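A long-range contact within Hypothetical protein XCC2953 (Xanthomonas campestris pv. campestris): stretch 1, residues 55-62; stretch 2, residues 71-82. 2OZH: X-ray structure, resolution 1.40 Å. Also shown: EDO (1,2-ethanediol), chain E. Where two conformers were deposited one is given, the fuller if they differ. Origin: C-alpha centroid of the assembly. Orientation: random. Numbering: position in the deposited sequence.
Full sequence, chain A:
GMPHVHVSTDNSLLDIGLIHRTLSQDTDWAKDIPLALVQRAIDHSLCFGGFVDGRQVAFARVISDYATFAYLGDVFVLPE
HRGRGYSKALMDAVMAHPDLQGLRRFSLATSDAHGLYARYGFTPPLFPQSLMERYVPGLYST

Stretch 1, residues 55-62: RQVAFARV
Stretch 2, residues 71-82: YLGDVFVLPEHR

Residues 55-62 form an extended strand that pairs antiparallel with the strand of residues 71-77, the N-to-C directions differing by 170° and the axes approaching to 4.6 Å. The second strand then leads through Leu78 into a 3-10 segment, residues 79-81. Together the stretches bury 684 Å².

At the start of stretch 1, Arg55 (-121/144) makes no contact with its partner. Gln56 (-77/134) has chi1 and chi2 both t, and this extended side chain runs along its own strand, where NE2 donates to Ala58 O at 2.9 Å. Gln56 O lies 3.7 Å from Leu78 CD1.

Val57 departs from ideal strand geometry (-122/-13), yet its O accepts a nearly linear bond from Leu78 N at 3.0 Å. The Val57 side chain, chi1 m, places CG1 3.5 Å from the centroid of the His81 ring and only 8° off the ring normal. His81 (chi1 -67°, chi2 -76°) thus offers a flat face to a methyl group, and the 3-10 segment that carries it is held by His81 N to Leu78 O at 2.9 Å.

Ala58 (-159/163) faces Val77 in a non-hydrogen-bonded pair, with CA atoms 4.2 Å apart. At this close spacing the small methyl CB packs 3.9 Å from Val77 CG2 (chi1 t), while Ala58 CA approaches Phe76 O at 3.2 Å in a CA-H...O contact.

Phe59 (-156/150) and Phe76 (-154/157) form a hydrogen-bonded pair, CA atoms 5.4 Å apart: Phe59 N donates to Phe76 O at 2.9 Å, and Phe76 N returns a bond to Phe59 O at 3.0 Å. Both side chains are buried on the same face of the sheet. Phe59 takes chi1 t, chi2 60°, and Phe76 chi1 p, chi2 78°, so the rings meet obliquely, centroids 5.8 Å apart and planes at 40°. Phe59 CB sits over the Phe76 ring, 3.8 Å from its centroid.

The register then shifts by one residue in a beta bulge. Ala60 (-151/148) lies opposite Val75, its CB 3.9 Å from Val75 CG2, while Asp74 takes up the left-handed conformation 61/27. Val75 N donates to O1 of a bound ethanediol at 3.1 Å.

Beyond the bulge, Arg61 (-135/133) pairs with Gly73 (-160/-177): Arg61 N donates to Gly73 O at 3.0 Å and Gly73 N to Arg61 O at 2.9 Å. The arginine chain (t, t, p, chi4 92°) brings its guanidinium edge to Asp74 (chi1 m), forming a salt bridge in which OD2 accepts from Arg61 NE at 2.7 Å and NH2 at 3.0 Å. The buried charge is thereby compensated. A water donates to Arg61 O at 2.8 Å and Tyr71 O at 3.2 Å.

Val62 (-121/131, chi1 t) closes the contact in a non-hydrogen-bonded pair with Leu72 (t, p), CA atoms 4.7 Å apart; its CG2 packs 3.9 Å from Leu72 CD1.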

# COMPACT_ATOMS: atom_id res chain seq x y z
N ARG A 55 -13.84 25.52 -3.69
CA ARG A 55 -12.41 25.39 -3.79
C ARG A 55 -11.96 24.21 -2.92
O ARG A 55 -12.50 24.01 -1.84
CB ARG A 55 -11.73 26.64 -3.24
CG ARG A 55 -11.52 27.77 -4.25
CD ARG A 55 -12.73 28.35 -4.83
NE ARG A 55 -13.71 28.92 -3.91
CZ ARG A 55 -13.74 30.17 -3.45
NH1 ARG A 55 -12.82 31.07 -3.80
NH2 ARG A 55 -14.76 30.54 -2.71
N GLN A 56 -10.95 23.50 -3.39
CA GLN A 56 -10.33 22.45 -2.57
C GLN A 56 -9.42 23.10 -1.53
O GLN A 56 -8.62 23.97 -1.83
CB GLN A 56 -9.55 21.48 -3.42
CG GLN A 56 -9.08 20.27 -2.61
CD GLN A 56 -8.50 19.16 -3.39
OE1 GLN A 56 -8.58 19.13 -4.61
NE2 GLN A 56 -7.96 18.16 -2.67
N VAL A 57 -9.57 22.62 -0.29
CA VAL A 57 -8.80 23.12 0.85
C VAL A 57 -7.98 22.05 1.55
O VAL A 57 -7.12 22.39 2.37
CB VAL A 57 -9.73 23.78 1.89
CG1 VAL A 57 -10.50 24.95 1.22
CG2 VAL A 57 -10.66 22.82 2.54
N ALA A 58 -8.22 20.77 1.27
CA ALA A 58 -7.53 19.71 2.01
C ALA A 58 -7.55 18.44 1.19
O ALA A 58 -8.35 18.30 0.25
CB ALA A 58 -8.21 19.47 3.35
N PHE A 59 -6.68 17.49 1.54
CA PHE A 59 -6.52 16.25 0.80
C PHE A 59 -5.96 15.17 1.71
O PHE A 59 -5.20 15.45 2.62
CB PHE A 59 -5.49 16.50 -0.31
CG PHE A 59 -5.33 15.37 -1.34
CD1 PHE A 59 -6.40 14.95 -2.11
CD2 PHE A 59 -4.11 14.76 -1.53
CE1 PHE A 59 -6.24 13.95 -3.06
CE2 PHE A 59 -3.94 13.81 -2.47
CZ PHE A 59 -4.97 13.41 -3.27
N ALA A 60 -6.34 13.94 1.40
CA ALA A 60 -5.70 12.75 1.97
C ALA A 60 -5.84 11.65 0.97
O ALA A 60 -6.81 11.60 0.23
CB ALA A 60 -6.38 12.35 3.30
N ARG A 61 -4.87 10.75 0.93
CA ARG A 61 -4.83 9.73 -0.10
C ARG A 61 -4.52 8.36 0.50
O ARG A 61 -3.61 8.24 1.31
CB ARG A 61 -3.81 10.07 -1.18
CG ARG A 61 -3.87 9.13 -2.38
CD ARG A 61 -3.12 9.69 -3.57
NE ARG A 61 -1.69 9.80 -3.37
CZ ARG A 61 -0.81 8.86 -3.68
NH1 ARG A 61 -1.21 7.67 -4.10
NH2 ARG A 61 0.47 9.11 -3.59
N VAL A 62 -5.30 7.37 0.10
CA VAL A 62 -5.15 6.01 0.60
C VAL A 62 -4.88 5.05 -0.56
O VAL A 62 -5.60 5.04 -1.55
CB VAL A 62 -6.39 5.59 1.40
CG1 VAL A 62 -6.28 4.12 1.86
CG2 VAL A 62 -6.62 6.50 2.58
N TYR A 71 -2.46 2.12 3.03
CA TYR A 71 -1.38 3.05 3.31
C TYR A 71 -1.92 4.46 3.12
O TYR A 71 -2.53 4.74 2.09
CB TYR A 71 -0.19 2.80 2.35
CG TYR A 71 0.90 3.85 2.41
CD1 TYR A 71 1.78 3.92 3.46
CD2 TYR A 71 0.99 4.77 1.42
CE1 TYR A 71 2.77 4.93 3.49
CE2 TYR A 71 1.95 5.78 1.44
CZ TYR A 71 2.82 5.83 2.47
OH TYR A 71 3.76 6.88 2.47
N LEU A 72 -1.71 5.33 4.09
CA LEU A 72 -2.13 6.72 4.07
C LEU A 72 -0.96 7.60 3.75
O LEU A 72 0.09 7.49 4.33
CB LEU A 72 -2.67 7.09 5.45
CG LEU A 72 -3.14 8.52 5.67
CD1 LEU A 72 -4.41 8.80 4.85
CD2 LEU A 72 -3.35 8.82 7.17
N GLY A 73 -1.19 8.57 2.87
CA GLY A 73 -0.20 9.61 2.61
C GLY A 73 -0.82 10.85 1.98
O GLY A 73 -2.02 10.95 1.80
N ASP A 74 0.06 11.79 1.68
CA ASP A 74 -0.29 13.03 0.99
C ASP A 74 -1.30 13.89 1.76
O ASP A 74 -1.99 14.70 1.17
CB ASP A 74 -0.78 12.78 -0.43
CG ASP A 74 0.32 12.27 -1.36
OD1 ASP A 74 1.51 12.46 -1.09
OD2 ASP A 74 -0.06 11.78 -2.45
N VAL A 75 -1.34 13.79 3.07
CA VAL A 75 -2.30 14.56 3.86
C VAL A 75 -1.87 16.00 3.93
O VAL A 75 -0.71 16.32 4.31
CB VAL A 75 -2.45 13.97 5.28
CG1 VAL A 75 -3.35 14.85 6.15
CG2 VAL A 75 -2.99 12.54 5.22
N PHE A 76 -2.78 16.92 3.58
CA PHE A 76 -2.51 18.31 3.78
C PHE A 76 -3.81 19.10 3.94
O PHE A 76 -4.87 18.71 3.46
CB PHE A 76 -1.64 18.91 2.65
CG PHE A 76 -2.32 19.04 1.29
CD1 PHE A 76 -3.20 20.07 1.03
CD2 PHE A 76 -2.01 18.19 0.25
CE1 PHE A 76 -3.79 20.26 -0.24
CE2 PHE A 76 -2.59 18.35 -1.00
CZ PHE A 76 -3.48 19.35 -1.24
N VAL A 77 -3.64 20.26 4.58
CA VAL A 77 -4.64 21.33 4.64
C VAL A 77 -3.92 22.61 4.25
O VAL A 77 -2.84 22.86 4.75
CB VAL A 77 -5.26 21.45 6.04
CG1 VAL A 77 -6.19 22.64 6.12
CG2 VAL A 77 -5.99 20.17 6.42
N LEU A 78 -4.52 23.42 3.37
CA LEU A 78 -3.89 24.67 2.97
C LEU A 78 -3.74 25.57 4.17
O LEU A 78 -4.60 25.59 5.07
CB LEU A 78 -4.65 25.34 1.85
CG LEU A 78 -4.68 24.55 0.54
CD1 LEU A 78 -5.47 25.35 -0.47
CD2 LEU A 78 -3.26 24.23 0.03
N PRO A 79 -2.65 26.33 4.26
CA PRO A 79 -2.36 27.08 5.48
C PRO A 79 -3.42 28.04 5.95
O PRO A 79 -3.64 28.15 7.17
CB PRO A 79 -1.08 27.85 5.12
CG PRO A 79 -0.42 27.04 4.09
CD PRO A 79 -1.55 26.42 3.27
N GLU A 80 -4.12 28.71 5.04
CA GLU A 80 -5.14 29.66 5.47
C GLU A 80 -6.41 29.01 5.99
O GLU A 80 -7.30 29.70 6.49
CB GLU A 80 -5.46 30.68 4.35
CG GLU A 80 -6.25 30.14 3.22
CD GLU A 80 -5.42 29.50 2.09
OE1 GLU A 80 -4.24 29.04 2.28
OE2 GLU A 80 -6.01 29.44 0.98
N HIS A 81 -6.49 27.69 5.89
CA HIS A 81 -7.66 26.90 6.26
C HIS A 81 -7.40 26.02 7.47
O HIS A 81 -8.21 25.14 7.76
CB HIS A 81 -8.12 26.06 5.06
CG HIS A 81 -8.65 26.89 3.94
ND1 HIS A 81 -9.90 27.48 3.98
CD2 HIS A 81 -8.11 27.21 2.75
CE1 HIS A 81 -10.08 28.16 2.86
NE2 HIS A 81 -9.01 28.03 2.10
N ARG A 82 -6.28 26.21 8.14
CA ARG A 82 -5.94 25.38 9.28
C ARG A 82 -6.71 25.75 10.56
O ARG A 82 -7.25 26.87 10.69
CB ARG A 82 -4.41 25.37 9.51
CG ARG A 82 -3.72 24.56 8.42
CD ARG A 82 -2.23 24.61 8.44
NE ARG A 82 -1.68 24.03 7.21
CZ ARG A 82 -0.43 24.23 6.81
NH1 ARG A 82 0.40 24.96 7.55
NH2 ARG A 82 -0.02 23.71 5.67
C1 EDO E . -0.07 11.29 6.14
O1 EDO E . 0.34 11.93 4.91
C2 EDO E . 1.05 10.49 6.74
O2 EDO E . 2.07 11.35 7.26
O HOH W 1 -1.35 6.97 0.19
O HOH W 2 3.23 11.01 -2.83